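Local coordinates for protein putative adenosine kinase (Schistosoma mansoni, PDB 3VAS) that probably phosphorylates adenosine to AMP with ATP as phosphate donor, as an adenosine kinase of the ribokinase-like pfkB family, at residues Val237-His251 and Thr257-Pro269. Numbering follows the deposited sequence.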
loop_
_atom_site.group_PDB
_atom_site.type_symbol
_atom_site.label_atom_id
_atom_site.label_comp_id
_atom_site.label_asym_id
_atom_site.label_seq_id
_atom_site.Cartn_x
_atom_site.Cartn_y
_atom_site.Cartn_z
ATOM N N VAL A 237 11.607 -3.364 0.285
ATOM C CA VAL A 237 10.956 -2.337 -0.524
ATOM C C VAL A 237 10.183 -2.966 -1.677
ATOM O O VAL A 237 10.734 -3.762 -2.441
ATOM C CB VAL A 237 11.975 -1.320 -1.095
ATOM C CG1 VAL A 237 11.268 -0.268 -1.941
ATOM C CG2 VAL A 237 12.767 -0.660 0.026
ATOM N N PHE A 238 8.905 -2.613 -1.784
ATOM C CA PHE A 238 8.050 -3.075 -2.867
ATOM C C PHE A 238 7.839 -1.948 -3.870
ATOM O O PHE A 238 7.724 -0.779 -3.489
ATOM C CB PHE A 238 6.674 -3.491 -2.333
ATOM C CG PHE A 238 6.696 -4.683 -1.415
ATOM C CD1 PHE A 238 6.532 -5.964 -1.918
ATOM C CD2 PHE A 238 6.847 -4.521 -0.046
ATOM C CE1 PHE A 238 6.532 -7.061 -1.079
ATOM C CE2 PHE A 238 6.846 -5.621 0.808
ATOM C CZ PHE A 238 6.688 -6.892 0.289
ATOM N N GLY A 239 7.757 -2.300 -5.147
ATOM C CA GLY A 239 7.463 -1.325 -6.180
ATOM C C GLY A 239 6.881 -2.001 -7.400
ATOM O O GLY A 239 6.915 -3.226 -7.507
ATOM N N ASN A 240 6.328 -1.214 -8.313
ATOM C CA ASN A 240 5.949 -1.740 -9.624
ATOM C C ASN A 240 6.770 -1.077 -10.731
ATOM O O ASN A 240 7.605 -0.218 -10.453
ATOM C CB ASN A 240 4.435 -1.633 -9.875
ATOM C CG ASN A 240 3.941 -0.192 -9.970
ATOM O OD1 ASN A 240 4.705 0.730 -10.250
ATOM N ND2 ASN A 240 2.647 0.001 -9.741
ATOM N N GLU A 241 6.524 -1.464 -11.978
ATOM C CA GLU A 241 7.324 -0.979 -13.100
ATOM C C GLU A 241 7.284 0.547 -13.288
ATOM O O GLU A 241 8.326 1.174 -13.471
ATOM C CB GLU A 241 6.932 -1.700 -14.395
ATOM C CG GLU A 241 7.886 -1.439 -15.556
ATOM C CD GLU A 241 7.935 -2.592 -16.536
ATOM O OE1 GLU A 241 9.045 -2.931 -17.000
ATOM O OE2 GLU A 241 6.865 -3.164 -16.840
ATOM N N SER A 242 6.098 1.143 -13.232
ATOM C CA SER A 242 5.979 2.588 -13.420
ATOM C C SER A 242 6.644 3.384 -12.291
ATOM O O SER A 242 7.189 4.461 -12.522
ATOM C CB SER A 242 4.515 3.000 -13.571
ATOM O OG SER A 242 3.768 2.650 -12.420
ATOM N N GLU A 243 6.604 2.849 -11.073
ATOM C CA GLU A 243 7.256 3.503 -9.938
ATOM C C GLU A 243 8.777 3.417 -10.049
ATOM O O GLU A 243 9.490 4.367 -9.729
ATOM C CB GLU A 243 6.787 2.890 -8.613
ATOM C CG GLU A 243 5.317 3.140 -8.307
ATOM C CD GLU A 243 4.688 2.033 -7.480
ATOM O OE1 GLU A 243 5.438 1.197 -6.933
ATOM O OE2 GLU A 243 3.441 1.993 -7.385
ATOM N N ALA A 244 9.265 2.266 -10.492
ATOM C CA ALA A 244 10.691 2.071 -10.689
ATOM C C ALA A 244 11.187 3.008 -11.789
ATOM O O ALA A 244 12.256 3.608 -11.673
ATOM C CB ALA A 244 10.983 0.616 -11.048
ATOM N N GLU A 245 10.390 3.138 -12.846
ATOM C CA GLU A 245 10.723 4.009 -13.970
ATOM C C GLU A 245 10.807 5.471 -13.528
ATOM O O GLU A 245 11.758 6.174 -13.860
ATOM C CB GLU A 245 9.688 3.860 -15.086
ATOM C CG GLU A 245 10.222 4.160 -16.475
ATOM C CD GLU A 245 10.735 2.918 -17.181
ATOM O OE1 GLU A 245 10.026 1.890 -17.159
ATOM O OE2 GLU A 245 11.843 2.969 -17.757
ATOM N N ALA A 246 9.817 5.923 -12.767
ATOM C CA ALA A 246 9.806 7.301 -12.295
ATOM C C ALA A 246 10.938 7.542 -11.302
ATOM O O ALA A 246 11.582 8.587 -11.331
ATOM C CB ALA A 246 8.465 7.645 -11.680
ATOM N N TYR A 247 11.183 6.566 -10.430
ATOM C CA TYR A 247 12.278 6.657 -9.468
ATOM C C TYR A 247 13.612 6.752 -10.199
ATOM O O TYR A 247 14.466 7.585 -9.866
ATOM C CB TYR A 247 12.283 5.432 -8.552
ATOM C CG TYR A 247 13.342 5.462 -7.469
ATOM C CD1 TYR A 247 13.023 5.848 -6.171
ATOM C CD2 TYR A 247 14.656 5.093 -7.737
ATOM C CE1 TYR A 247 13.982 5.871 -5.178
ATOM C CE2 TYR A 247 15.624 5.122 -6.746
ATOM C CZ TYR A 247 15.280 5.510 -5.470
ATOM O OH TYR A 247 16.236 5.537 -4.481
ATOM N N GLY A 248 13.784 5.884 -11.192
ATOM C CA GLY A 248 15.013 5.829 -11.957
ATOM C C GLY A 248 15.315 7.132 -12.667
ATOM O O GLY A 248 16.441 7.631 -12.599
ATOM N N GLU A 249 14.313 7.683 -13.346
ATOM C CA GLU A 249 14.490 8.936 -14.073
ATOM C C GLU A 249 14.942 10.065 -13.150
ATOM O O GLU A 249 15.886 10.797 -13.463
ATOM C CB GLU A 249 13.204 9.343 -14.792
ATOM C CG GLU A 249 13.311 10.712 -15.454
ATOM C CD GLU A 249 12.052 11.123 -16.188
ATOM O OE1 GLU A 249 12.100 12.138 -16.919
ATOM O OE2 GLU A 249 11.018 10.440 -16.034
ATOM N N VAL A 250 14.268 10.194 -12.013
ATOM C CA VAL A 250 14.594 11.230 -11.038
ATOM C C VAL A 250 16.032 11.091 -10.527
ATOM O O VAL A 250 16.660 12.076 -10.145
ATOM C CB VAL A 250 13.585 11.230 -9.863
ATOM C CG1 VAL A 250 13.982 12.236 -8.802
ATOM C CG2 VAL A 250 12.194 11.539 -10.377
ATOM N N HIS A 251 16.565 9.872 -10.555
ATOM C CA HIS A 251 17.923 9.633 -10.069
ATOM C C HIS A 251 18.985 9.576 -11.167
ATOM O O HIS A 251 20.138 9.243 -10.902
ATOM C CB HIS A 251 17.977 8.371 -9.201
ATOM C CG HIS A 251 17.259 8.512 -7.897
ATOM N ND1 HIS A 251 15.888 8.423 -7.789
ATOM C CD2 HIS A 251 17.719 8.760 -6.648
ATOM C CE1 HIS A 251 15.534 8.600 -6.530
ATOM N NE2 HIS A 251 16.626 8.804 -5.816
ATOM N N THR A 257 16.672 1.172 -16.916
ATOM C CA THR A 257 16.101 1.901 -15.787
ATOM C C THR A 257 15.529 1.029 -14.666
ATOM O O THR A 257 15.840 1.250 -13.495
ATOM C CB THR A 257 15.044 2.928 -16.257
ATOM O OG1 THR A 257 15.588 3.716 -17.325
ATOM C CG2 THR A 257 14.650 3.847 -15.114
ATOM N N VAL A 258 14.717 0.036 -15.021
ATOM C CA VAL A 258 14.038 -0.767 -14.007
ATOM C C VAL A 258 15.000 -1.662 -13.216
ATOM O O VAL A 258 14.937 -1.703 -11.988
ATOM C CB VAL A 258 12.873 -1.591 -14.597
ATOM C CG1 VAL A 258 12.203 -2.398 -13.506
ATOM C CG2 VAL A 258 11.862 -0.664 -15.269
ATOM N N HIS A 259 15.891 -2.358 -13.918
ATOM C CA HIS A 259 16.949 -3.129 -13.268
ATOM C C HIS A 259 17.882 -2.225 -12.458
ATOM O O HIS A 259 18.230 -2.542 -11.321
ATOM C CB HIS A 259 17.760 -3.924 -14.297
ATOM C CG HIS A 259 17.037 -5.113 -14.852
ATOM N ND1 HIS A 259 17.406 -6.410 -14.562
ATOM C CD2 HIS A 259 15.966 -5.200 -15.675
ATOM C CE1 HIS A 259 16.595 -7.246 -15.187
ATOM N NE2 HIS A 259 15.714 -6.539 -15.871
ATOM N N ALA A 260 18.281 -1.103 -13.050
ATOM C CA ALA A 260 19.154 -0.147 -12.372
ATOM C C ALA A 260 18.521 0.394 -11.087
ATOM O O ALA A 260 19.202 0.571 -10.080
ATOM C CB ALA A 260 19.530 0.998 -13.309
ATOM N N THR A 261 17.218 0.647 -11.127
ATOM C CA THR A 261 16.501 1.135 -9.952
ATOM C C THR A 261 16.506 0.095 -8.835
ATOM O O THR A 261 16.720 0.425 -7.667
ATOM C CB THR A 261 15.044 1.517 -10.295
ATOM O OG1 THR A 261 15.035 2.670 -11.145
ATOM C CG2 THR A 261 14.251 1.822 -9.031
ATOM N N ALA A 262 16.277 -1.164 -9.204
ATOM C CA ALA A 262 16.261 -2.254 -8.233
ATOM C C ALA A 262 17.611 -2.363 -7.533
ATOM O O ALA A 262 17.680 -2.493 -6.312
ATOM C CB ALA A 262 15.897 -3.569 -8.913
ATOM N N ARG A 263 18.679 -2.293 -8.322
ATOM C CA ARG A 263 20.046 -2.326 -7.811
ATOM C C ARG A 263 20.332 -1.115 -6.922
ATOM O O ARG A 263 20.881 -1.247 -5.826
ATOM C CB ARG A 263 21.029 -2.385 -8.988
ATOM C CG ARG A 263 22.507 -2.210 -8.644
ATOM C CD ARG A 263 22.990 -3.232 -7.628
ATOM N NE ARG A 263 22.546 -4.585 -7.931
ATOM C CZ ARG A 263 22.177 -5.471 -7.010
ATOM N NH1 ARG A 263 22.195 -5.146 -5.724
ATOM N NH2 ARG A 263 21.785 -6.682 -7.379
ATOM N N TYR A 264 19.943 0.062 -7.398
ATOM C CA TYR A 264 20.185 1.303 -6.672
ATOM C C TYR A 264 19.495 1.319 -5.308
ATOM O O TYR A 264 20.109 1.663 -4.299
ATOM C CB TYR A 264 19.733 2.501 -7.509
ATOM C CG TYR A 264 20.052 3.846 -6.899
ATOM C CD1 TYR A 264 21.228 4.515 -7.222
ATOM C CD2 TYR A 264 19.169 4.454 -6.012
ATOM C CE1 TYR A 264 21.518 5.756 -6.672
ATOM C CE2 TYR A 264 19.451 5.688 -5.457
ATOM C CZ TYR A 264 20.624 6.337 -5.792
ATOM O OH TYR A 264 20.905 7.565 -5.239
ATOM N N ILE A 265 18.218 0.951 -5.283
ATOM C CA ILE A 265 17.447 0.940 -4.043
ATOM C C ILE A 265 18.002 -0.082 -3.050
ATOM O O ILE A 265 18.098 0.187 -1.852
ATOM C CB ILE A 265 15.952 0.663 -4.309
ATOM C CG1 ILE A 265 15.328 1.834 -5.072
ATOM C CG2 ILE A 265 15.202 0.418 -3.000
ATOM C CD1 ILE A 265 13.825 1.697 -5.272
ATOM N N ALA A 266 18.372 -1.251 -3.557
ATOM C CA ALA A 266 18.945 -2.306 -2.728
ATOM C C ALA A 266 20.260 -1.881 -2.080
ATOM O O ALA A 266 20.567 -2.289 -0.960
ATOM C CB ALA A 266 19.153 -3.572 -3.556
ATOM N N ASP A 267 21.032 -1.061 -2.788
ATOM C CA ASP A 267 22.377 -0.709 -2.338
ATOM C C ASP A 267 22.469 0.585 -1.532
ATOM O O ASP A 267 23.538 0.908 -1.016
ATOM C CB ASP A 267 23.347 -0.641 -3.523
ATOM C CG ASP A 267 23.595 -1.995 -4.152
ATOM O OD1 ASP A 267 23.123 -3.014 -3.602
ATOM O OD2 ASP A 267 24.281 -2.039 -5.192
ATOM N N LEU A 268 21.372 1.329 -1.430
ATOM C CA LEU A 268 21.382 2.565 -0.648
ATOM C C LEU A 268 21.779 2.250 0.783
ATOM O O LEU A 268 21.288 1.279 1.361
ATOM C CB LEU A 268 20.013 3.252 -0.665
ATOM C CG LEU A 268 19.700 4.214 -1.811
ATOM C CD1 LEU A 268 18.252 4.678 -1.727
ATOM C CD2 LEU A 268 20.647 5.409 -1.781
ATOM N N PRO A 269 22.686 3.055 1.354
ATOM C CA PRO A 269 23.096 2.827 2.744
ATOM C C PRO A 269 21.903 2.901 3.691
ATOM O O PRO A 269 20.951 3.640 3.425
ATOM C CB PRO A 269 24.063 3.988 3.019
ATOM C CG PRO A 269 24.589 4.370 1.668
ATOM C CD PRO A 269 23.419 4.174 0.734
#
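The ring of Y247 is clamped on both faces: I265 CD1 lies over one, 4.0 Å from the ring centroid, while the H251 imidazole covers the opposite one. Y264 closes in from the edge, its CD2 3.7 Å from Y247 CE2, and its ring is tilted 53° against that of H251. With CG anti to the backbone N (chi1 -177°), Y247 reaches out along helix 257-267. The imidazole is fixed in turn by a hydrogen bond lying in its own plane, H251 ND1 to Y247 O (2.7 Å), and the carboxylate of D228, on helix 224-231, is hydrogen-bonded to both Y247 OH and H251 NE2, tying the cluster to a third helix. Where the helices come closest, G248 meets T257 and T261 without a side chain: T257 CG2 rests 3.7 Å from G248 CA, and T261 OG1 lies 3.0 Å from A244 O and 2.9 Å from T257 O, two carbonyls competing for one hydroxyl proton. Here, at 78° and 8.3 Å between axes, is a worked example of near-perpendicular helix packing at small residues. I265 CG2 also touches V237; strand 236-240 and the two helices after it form part of the α/β core of the ribokinase-like fold.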